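Local atomic coordinates of zona occludens toxin N-terminal domain-containing protein (Neisseria meningitidis MC58, PDB entry 2R2A), a protein that belongs to the zonular occludens toxin (Zot) family and probably binds, and may hydrolyse, a nucleotide through this N-terminal P-loop domain. Residues T11-M22 against I126-K134; R40-K48 against E85-D94. One frame throughout, in Å; residues are numbered along the deposited sequence.

Contact 1: residues T11-M22 against I126-K134. With SO4 (sulfate ion), chain C.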
loop_
_atom_site.group_PDB
_atom_site.type_symbol
_atom_site.label_atom_id
_atom_site.label_comp_id
_atom_site.label_asym_id
_atom_site.label_seq_id
_atom_site.Cartn_x
_atom_site.Cartn_y
_atom_site.Cartn_z
ATOM N N THR A 11 -8.560 0.173 2.362
ATOM C CA THR A 11 -9.597 0.655 1.479
ATOM C C THR A 11 -10.565 1.575 2.229
ATOM O O THR A 11 -10.530 1.642 3.483
ATOM C CB THR A 11 -10.414 -0.515 0.793
ATOM O OG1 THR A 11 -10.993 -1.381 1.805
ATOM C CG2 THR A 11 -9.430 -1.332 -0.099
ATOM N N GLY A 12 -11.362 2.282 1.449
ATOM C CA GLY A 12 -12.318 3.272 1.981
ATOM C C GLY A 12 -12.510 4.391 0.982
ATOM O O GLY A 12 -11.700 4.594 0.080
ATOM N N THR A 13 -13.650 5.055 1.081
ATOM C CA THR A 13 -13.984 6.110 0.121
ATOM C C THR A 13 -13.009 7.311 0.258
ATOM O O THR A 13 -12.339 7.484 1.304
ATOM C CB THR A 13 -15.423 6.643 0.385
ATOM O OG1 THR A 13 -15.477 7.237 1.675
ATOM C CG2 THR A 13 -16.452 5.554 0.328
ATOM N N PRO A 14 -12.919 8.154 -0.783
ATOM C CA PRO A 14 -12.122 9.375 -0.672
ATOM C C PRO A 14 -12.588 10.208 0.525
ATOM O O PRO A 14 -13.788 10.381 0.725
ATOM C CB PRO A 14 -12.409 10.128 -1.976
ATOM C CG PRO A 14 -12.640 8.949 -2.994
ATOM C CD PRO A 14 -13.526 8.017 -2.129
ATOM N N GLY A 15 -11.603 10.719 1.266
ATOM C CA GLY A 15 -11.851 11.540 2.470
ATOM C C GLY A 15 -12.112 10.718 3.740
ATOM O O GLY A 15 -12.348 11.273 4.799
ATOM N N SER A 16 -12.090 9.387 3.639
ATOM C CA SER A 16 -12.296 8.528 4.824
ATOM C C SER A 16 -11.079 8.515 5.751
ATOM O O SER A 16 -11.174 8.087 6.891
ATOM C CB SER A 16 -12.669 7.083 4.400
ATOM O OG SER A 16 -11.587 6.463 3.716
ATOM N N GLY A 17 -9.910 8.912 5.248
ATOM C CA GLY A 17 -8.675 9.007 6.054
ATOM C C GLY A 17 -7.667 7.877 5.878
ATOM O O GLY A 17 -6.925 7.532 6.813
ATOM N N LYS A 18 -7.594 7.332 4.672
ATOM C CA LYS A 18 -6.700 6.231 4.403
ATOM C C LYS A 18 -5.242 6.729 4.466
ATOM O O LYS A 18 -4.403 6.084 5.081
ATOM C CB LYS A 18 -6.970 5.604 3.009
ATOM C CG LYS A 18 -8.344 4.947 2.778
ATOM C CD LYS A 18 -8.417 4.343 1.321
ATOM C CE LYS A 18 -8.241 5.402 0.195
ATOM N NZ LYS A 18 -9.417 6.363 0.172
ATOM N N THR A 19 -4.945 7.864 3.815
ATOM C CA THR A 19 -3.574 8.348 3.813
ATOM C C THR A 19 -3.118 8.729 5.227
ATOM O O THR A 19 -1.998 8.403 5.619
ATOM C CB THR A 19 -3.345 9.538 2.835
ATOM O OG1 THR A 19 -3.609 9.097 1.506
ATOM C CG2 THR A 19 -1.883 9.982 2.876
ATOM N N LEU A 20 -3.965 9.406 5.985
ATOM C CA LEU A 20 -3.552 9.766 7.375
ATOM C C LEU A 20 -3.357 8.531 8.246
ATOM O O LEU A 20 -2.433 8.492 9.049
ATOM C CB LEU A 20 -4.592 10.662 8.035
ATOM C CG LEU A 20 -4.663 12.082 7.484
ATOM C CD1 LEU A 20 -5.878 12.698 8.064
ATOM C CD2 LEU A 20 -3.392 12.846 7.875
ATOM N N LYS A 21 -4.215 7.510 8.084
ATOM C CA LYS A 21 -3.948 6.244 8.784
ATOM C C LYS A 21 -2.581 5.640 8.381
ATOM O O LYS A 21 -1.811 5.184 9.236
ATOM C CB LYS A 21 -5.099 5.245 8.577
ATOM C CG LYS A 21 -4.889 3.899 9.286
ATOM C CD LYS A 21 -4.834 4.157 10.810
ATOM C CE LYS A 21 -4.568 2.901 11.623
ATOM N NZ LYS A 21 -4.592 3.385 13.069
HETATM N N MSE A 22 -2.295 5.629 7.086
HETATM C CA MSE A 22 -0.996 5.138 6.593
HETATM C C MSE A 22 0.183 5.894 7.225
HETATM O O MSE A 22 1.113 5.276 7.755
HETATM C CB MSE A 22 -0.969 5.186 5.063
HETATM C CG MSE A 22 0.311 4.609 4.405
HETATM SE SE MSE A 22 0.420 2.664 4.607
HETATM C CE MSE A 22 1.920 2.486 5.916
ATOM N N ILE A 126 4.657 -4.370 1.254
ATOM C CA ILE A 126 3.911 -3.586 0.302
ATOM C C ILE A 126 2.607 -3.154 0.975
ATOM O O ILE A 126 1.993 -3.956 1.658
ATOM C CB ILE A 126 3.543 -4.439 -0.953
ATOM C CG1 ILE A 126 4.815 -4.921 -1.673
ATOM C CG2 ILE A 126 2.596 -3.623 -1.889
ATOM C CD1 ILE A 126 4.583 -6.046 -2.736
ATOM N N PHE A 127 2.245 -1.879 0.849
ATOM C CA PHE A 127 0.903 -1.378 1.287
ATOM C C PHE A 127 0.222 -0.861 0.032
ATOM O O PHE A 127 0.810 -0.047 -0.688
ATOM C CB PHE A 127 1.048 -0.221 2.265
ATOM C CG PHE A 127 1.662 -0.618 3.568
ATOM C CD1 PHE A 127 0.856 -0.936 4.647
ATOM C CD2 PHE A 127 3.068 -0.740 3.693
ATOM C CE1 PHE A 127 1.423 -1.351 5.887
ATOM C CE2 PHE A 127 3.638 -1.174 4.917
ATOM C CZ PHE A 127 2.831 -1.461 5.996
ATOM N N VAL A 128 -1.036 -1.259 -0.203
ATOM C CA VAL A 128 -1.773 -0.701 -1.332
ATOM C C VAL A 128 -3.049 -0.067 -0.784
ATOM O O VAL A 128 -3.705 -0.642 0.066
ATOM C CB VAL A 128 -2.143 -1.772 -2.406
ATOM C CG1 VAL A 128 -0.907 -2.046 -3.330
ATOM C CG2 VAL A 128 -2.668 -3.046 -1.765
ATOM N N LEU A 129 -3.295 1.179 -1.170
ATOM C CA LEU A 129 -4.488 1.906 -0.748
ATOM C C LEU A 129 -5.355 2.069 -1.983
ATOM O O LEU A 129 -4.833 2.342 -3.112
ATOM C CB LEU A 129 -4.102 3.299 -0.227
ATOM C CG LEU A 129 -3.434 3.390 1.150
ATOM C CD1 LEU A 129 -2.107 2.710 1.120
ATOM C CD2 LEU A 129 -3.279 4.883 1.535
ATOM N N THR A 130 -6.672 1.879 -1.819
ATOM C CA THR A 130 -7.504 2.117 -2.978
ATOM C C THR A 130 -8.894 2.342 -2.400
ATOM O O THR A 130 -9.096 2.147 -1.187
ATOM C CB THR A 130 -7.462 0.932 -4.024
ATOM O OG1 THR A 130 -8.268 1.285 -5.176
ATOM C CG2 THR A 130 -8.039 -0.353 -3.426
ATOM N N GLN A 131 -9.842 2.718 -3.250
ATOM C CA GLN A 131 -11.168 3.005 -2.787
ATOM C C GLN A 131 -12.005 1.735 -2.582
ATOM O O GLN A 131 -12.955 1.752 -1.771
ATOM C CB GLN A 131 -11.886 3.934 -3.792
ATOM C CG GLN A 131 -11.222 5.301 -3.759
ATOM C CD GLN A 131 -11.713 6.205 -4.852
ATOM O OE1 GLN A 131 -12.890 6.471 -4.913
ATOM N NE2 GLN A 131 -10.797 6.668 -5.734
ATOM N N GLY A 132 -11.698 0.666 -3.309
ATOM C CA GLY A 132 -12.485 -0.569 -3.175
ATOM C C GLY A 132 -11.620 -1.731 -3.645
ATOM O O GLY A 132 -10.882 -1.603 -4.628
ATOM N N PRO A 133 -11.723 -2.885 -2.962
ATOM C CA PRO A 133 -10.795 -3.964 -3.309
ATOM C C PRO A 133 -10.946 -4.425 -4.784
ATOM O O PRO A 133 -9.962 -4.788 -5.398
ATOM C CB PRO A 133 -11.207 -5.126 -2.358
ATOM C CG PRO A 133 -12.098 -4.566 -1.396
ATOM C CD PRO A 133 -12.677 -3.257 -1.889
ATOM N N LYS A 134 -12.163 -4.385 -5.337
ATOM C CA LYS A 134 -12.388 -4.957 -6.687
ATOM C C LYS A 134 -11.829 -4.109 -7.831
ATOM O O LYS A 134 -11.935 -4.486 -8.995
ATOM C CB LYS A 134 -13.864 -5.251 -6.901
ATOM C CG LYS A 134 -14.375 -6.342 -5.928
ATOM C CD LYS A 134 -15.854 -6.506 -6.111
ATOM C CE LYS A 134 -16.305 -7.831 -5.509
ATOM N NZ LYS A 134 -17.792 -7.940 -5.394
HETATM S S SO4 C . -8.290 9.471 1.990
HETATM O O1 SO4 C . -8.651 9.819 0.669
HETATM O O2 SO4 C . -8.728 10.421 2.962
HETATM O O3 SO4 C . -6.843 9.334 1.969
HETATM O O4 SO4 C . -8.926 8.188 2.291
#

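Contact 2: residues R40-K48 against E85-D94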
loop_
_atom_site.group_PDB
_atom_site.type_symbol
_atom_site.label_atom_id
_atom_site.label_comp_id
_atom_site.label_asym_id
_atom_site.label_seq_id
_atom_site.Cartn_x
_atom_site.Cartn_y
_atom_site.Cartn_z
ATOM N N ARG A 40 16.895 3.270 8.623
ATOM C CA ARG A 40 15.485 2.927 8.316
ATOM C C ARG A 40 15.385 2.201 6.991
ATOM O O ARG A 40 16.169 2.454 6.064
ATOM C CB ARG A 40 14.597 4.175 8.269
ATOM C CG ARG A 40 14.411 4.871 9.576
ATOM C CD ARG A 40 14.042 6.340 9.387
ATOM N NE ARG A 40 13.372 6.939 10.553
ATOM C CZ ARG A 40 13.975 7.316 11.686
ATOM N NH1 ARG A 40 15.284 7.144 11.872
ATOM N NH2 ARG A 40 13.262 7.859 12.667
ATOM N N ARG A 41 14.403 1.310 6.860
ATOM C CA ARG A 41 14.166 0.656 5.567
ATOM C C ARG A 41 13.760 1.725 4.537
ATOM O O ARG A 41 13.027 2.653 4.869
ATOM C CB ARG A 41 13.048 -0.397 5.698
ATOM C CG ARG A 41 13.481 -1.528 6.621
ATOM C CD ARG A 41 12.316 -2.448 6.919
ATOM N NE ARG A 41 11.843 -3.124 5.722
ATOM C CZ ARG A 41 10.794 -3.948 5.691
ATOM N NH1 ARG A 41 10.112 -4.197 6.804
ATOM N NH2 ARG A 41 10.404 -4.504 4.537
ATOM N N LYS A 42 14.294 1.605 3.319
ATOM C CA LYS A 42 13.984 2.532 2.246
ATOM C C LYS A 42 12.488 2.429 1.927
ATOM O O LYS A 42 11.955 1.321 1.882
ATOM C CB LYS A 42 14.806 2.169 1.012
ATOM C CG LYS A 42 14.628 3.103 -0.148
ATOM C CD LYS A 42 15.703 2.832 -1.240
ATOM C CE LYS A 42 15.682 3.947 -2.291
ATOM N NZ LYS A 42 16.500 3.663 -3.534
ATOM N N VAL A 43 11.829 3.577 1.743
ATOM C CA VAL A 43 10.386 3.665 1.420
ATOM C C VAL A 43 10.181 4.198 -0.019
ATOM O O VAL A 43 10.729 5.234 -0.383
ATOM C CB VAL A 43 9.628 4.557 2.448
ATOM C CG1 VAL A 43 8.108 4.665 2.120
ATOM C CG2 VAL A 43 9.786 4.011 3.883
ATOM N N PHE A 44 9.452 3.453 -0.842
ATOM C CA PHE A 44 9.062 3.918 -2.182
ATOM C C PHE A 44 7.594 4.263 -2.101
ATOM O O PHE A 44 6.801 3.460 -1.601
ATOM C CB PHE A 44 9.270 2.815 -3.231
ATOM C CG PHE A 44 10.730 2.421 -3.422
ATOM C CD1 PHE A 44 11.268 1.321 -2.761
ATOM C CD2 PHE A 44 11.531 3.143 -4.299
ATOM C CE1 PHE A 44 12.618 0.954 -2.950
ATOM C CE2 PHE A 44 12.889 2.799 -4.489
ATOM C CZ PHE A 44 13.419 1.699 -3.812
ATOM N N THR A 45 7.210 5.445 -2.562
ATOM C CA THR A 45 5.790 5.776 -2.538
ATOM C C THR A 45 5.444 6.821 -3.559
ATOM O O THR A 45 6.330 7.496 -4.072
ATOM C CB THR A 45 5.299 6.175 -1.107
ATOM O OG1 THR A 45 3.867 6.286 -1.073
ATOM C CG2 THR A 45 5.951 7.472 -0.621
ATOM N N ASN A 46 4.150 6.922 -3.877
ATOM C CA ASN A 46 3.630 7.996 -4.728
ATOM C C ASN A 46 2.839 9.020 -3.897
ATOM O O ASN A 46 2.244 9.932 -4.464
ATOM C CB ASN A 46 2.759 7.435 -5.889
ATOM C CG ASN A 46 1.518 6.689 -5.401
ATOM O OD1 ASN A 46 1.539 6.032 -4.361
ATOM N ND2 ASN A 46 0.417 6.786 -6.166
ATOM N N ILE A 47 2.793 8.853 -2.565
ATOM C CA ILE A 47 2.021 9.774 -1.724
ATOM C C ILE A 47 2.662 11.160 -1.713
ATOM O O ILE A 47 3.831 11.276 -1.392
ATOM C CB ILE A 47 1.871 9.275 -0.282
ATOM C CG1 ILE A 47 0.924 8.041 -0.230
ATOM C CG2 ILE A 47 1.250 10.357 0.599
ATOM C CD1 ILE A 47 1.040 7.321 1.069
ATOM N N LYS A 48 1.887 12.196 -2.049
ATOM C CA LYS A 48 2.423 13.563 -2.144
ATOM C C LYS A 48 2.285 14.260 -0.798
ATOM O O LYS A 48 1.329 14.008 -0.059
ATOM C CB LYS A 48 1.689 14.390 -3.210
ATOM C CG LYS A 48 1.789 13.873 -4.645
ATOM C CD LYS A 48 3.007 14.462 -5.351
ATOM C CE LYS A 48 3.109 13.995 -6.815
ATOM N NZ LYS A 48 4.248 14.672 -7.544
ATOM N N GLU A 85 20.379 -2.388 -3.684
ATOM C CA GLU A 85 20.116 -1.207 -2.857
ATOM C C GLU A 85 18.657 -1.164 -2.418
ATOM O O GLU A 85 18.319 -0.444 -1.473
ATOM C CB GLU A 85 20.470 0.087 -3.587
ATOM C CG GLU A 85 19.857 0.233 -4.995
ATOM C CD GLU A 85 20.835 -0.139 -6.108
ATOM O OE1 GLU A 85 22.070 -0.144 -5.884
ATOM O OE2 GLU A 85 20.368 -0.426 -7.223
ATOM N N ASN A 86 17.815 -1.944 -3.098
ATOM C CA ASN A 86 16.360 -1.951 -2.867
ATOM C C ASN A 86 15.777 -3.162 -2.124
ATOM O O ASN A 86 14.579 -3.183 -1.815
ATOM C CB ASN A 86 15.630 -1.759 -4.194
ATOM C CG ASN A 86 15.953 -0.435 -4.857
ATOM O OD1 ASN A 86 16.283 0.551 -4.199
ATOM N ND2 ASN A 86 15.868 -0.408 -6.171
ATOM N N ILE A 87 16.607 -4.159 -1.822
ATOM C CA ILE A 87 16.150 -5.324 -1.048
ATOM C C ILE A 87 15.727 -4.890 0.359
ATOM O O ILE A 87 16.307 -3.965 0.931
ATOM C CB ILE A 87 17.204 -6.488 -1.000
ATOM C CG1 ILE A 87 18.264 -6.259 0.081
ATOM C CG2 ILE A 87 17.813 -6.746 -2.394
ATOM C CD1 ILE A 87 19.536 -7.150 -0.060
ATOM N N GLY A 88 14.676 -5.527 0.875
ATOM C CA GLY A 88 14.131 -5.235 2.191
ATOM C C GLY A 88 13.446 -3.876 2.289
ATOM O O GLY A 88 13.301 -3.324 3.378
ATOM N N SER A 89 13.005 -3.333 1.159
ATOM C CA SER A 89 12.415 -1.993 1.176
ATOM C C SER A 89 10.908 -2.092 1.426
ATOM O O SER A 89 10.354 -3.193 1.485
ATOM C CB SER A 89 12.758 -1.218 -0.119
ATOM O OG SER A 89 12.268 -1.877 -1.269
ATOM N N ILE A 90 10.269 -0.944 1.547
ATOM C CA ILE A 90 8.832 -0.864 1.803
ATOM C C ILE A 90 8.177 -0.080 0.664
ATOM O O ILE A 90 8.642 1.008 0.320
ATOM C CB ILE A 90 8.607 -0.131 3.179
ATOM C CG1 ILE A 90 9.228 -0.915 4.348
ATOM C CG2 ILE A 90 7.067 0.130 3.422
ATOM C CD1 ILE A 90 9.203 -0.194 5.727
ATOM N N VAL A 91 7.069 -0.582 0.096
ATOM C CA VAL A 91 6.489 0.104 -1.050
ATOM C C VAL A 91 5.073 0.490 -0.635
ATOM O O VAL A 91 4.372 -0.361 -0.118
ATOM C CB VAL A 91 6.428 -0.847 -2.269
ATOM C CG1 VAL A 91 5.666 -0.215 -3.393
ATOM C CG2 VAL A 91 7.868 -1.268 -2.753
ATOM N N ILE A 92 4.681 1.755 -0.797
ATOM C CA ILE A 92 3.313 2.197 -0.432
ATOM C C ILE A 92 2.716 2.847 -1.679
ATOM O O ILE A 92 3.253 3.868 -2.178
ATOM C CB ILE A 92 3.316 3.240 0.731
ATOM C CG1 ILE A 92 4.032 2.636 1.963
ATOM C CG2 ILE A 92 1.886 3.765 1.023
ATOM C CD1 ILE A 92 4.453 3.691 3.055
ATOM N N VAL A 93 1.630 2.267 -2.191
ATOM C CA VAL A 93 1.114 2.745 -3.463
ATOM C C VAL A 93 -0.282 3.274 -3.175
ATOM O O VAL A 93 -1.175 2.524 -2.795
ATOM C CB VAL A 93 1.133 1.627 -4.532
ATOM C CG1 VAL A 93 0.433 2.077 -5.793
ATOM C CG2 VAL A 93 2.614 1.231 -4.886
ATOM N N ASP A 94 -0.455 4.574 -3.302
ATOM C CA ASP A 94 -1.780 5.172 -3.161
ATOM C C ASP A 94 -2.535 5.033 -4.511
ATOM O O ASP A 94 -1.929 5.132 -5.614
ATOM C CB ASP A 94 -1.639 6.638 -2.735
ATOM C CG ASP A 94 -2.972 7.264 -2.367
ATOM O OD1 ASP A 94 -3.828 6.536 -1.831
ATOM O OD2 ASP A 94 -3.166 8.469 -2.607
#

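Contact 1: residues T11-M22 against I126-K134
M22, a selenomethionine, lays its methyl group on the ring of F127: CE stands 3.7 Å from the ring centroid and only 8° off the normal, while SE sits obliquely near the CG-CD1 side. CG lies anti to the backbone N (chi1 -176°) and the chain then bends, which brings the sulfur-replacing selenium and its methyl across the ring in a Met-aromatic contact. One helical turn before M22, the backbone of K18 receives CD2 of L129, with K18 O 3.9 Å from that methyl. K18 CD lies 3.4 Å from T130 O; beyond it, bends at chi3 and chi4 (-67°) turn NZ back to two acceptors. It reaches G12 O at 2.9 Å, from above the carbonyl plane, and a sulfate oxygen, O4, at 2.8 Å. T11 and T130 run side by side and join methyls, CG2 to CG2 at 3.7 Å, their hydroxyls going to H149 and Q97 respectively. Nearer the surface, Q131 crosses P14 at about a right angle with OE1 beside the proline CG-CD bond, while its NE2 is hydrogen-bonded to E95. The sulfate, probably from the crystallisation liquor, is also gripped by the backbone amides of G15, G17, K18 and T19. Amides and lysine wrapped round an anion between strand and helix are consistent with a Walker A P-loop, the sulfate probably marking a phosphate site.

Contact 2: residues R40-K48 against E85-D94
V43 and I92 form the apolar centre, CG1 of the valine meeting CD1 of the isoleucine at 3.9 Å on the sheet face that also carries I90 and is covered by helix 18-28. Further along this face, I47 brings CD1 against I92 CG2 and CG1 against D94 CB. Beneath these side chains the parallel strands 43-45 and 90-93 are joined by nearly straight bonds from I90 N to K42 O, F44 N to I90 O and I92 N to F44 O. On the other face F44 turns its edge to N86 OD1, 3.1 Å from CZ, and to S89 OG; the ring and the N86 amide planes are 88° apart. The same OD1 accepts a hydrogen bond from K42 NZ, in its carbonyl plane, while ND2 is held by W80 O. At one end R41 bends at chi3 (64°) and lays its guanidinium over I90 CG1. NE gives a 2.8 Å bond to G88 O at the guanidinium edge, and NH2 forms a salt bridge with D125. At the other end T45 OG1 donates to I92 O and accepts from I47 N, an ST turn. N46 closes the edge with both ends of its amide: OD1 takes D94 N on a lone pair at 2.7 Å, and ND2 gives to D94 O at 2.9 Å. With two opposed bonds the amide cannot readily flip, and this side-chain pairing continues the strand pairing where regular backbone bonding has ended.

Contacts 1 and 2 lie with their centres about 17 Å apart, on opposite sides of the chain's centre, yet they share one mixed sheet in which strands 90-93 and 125-130 are neighbours. F127 links them directly through backbone contacts, probably hydrogen bonds, with V91 and V93; M22 also packs on I92, and L129 on D94. Along the chain, 11-22 comes first, then both segments of contact 2, and finally 126-134; helix 18-28 and strand 43-45 are consecutive elements. The parallel order 43-45, 90-93, 125-130, 7-11 thus carries both contacts, with the side chain of D94, just past strand 90-93, about 6 Å from the sulfate, consistent with a P-loop NTPase core.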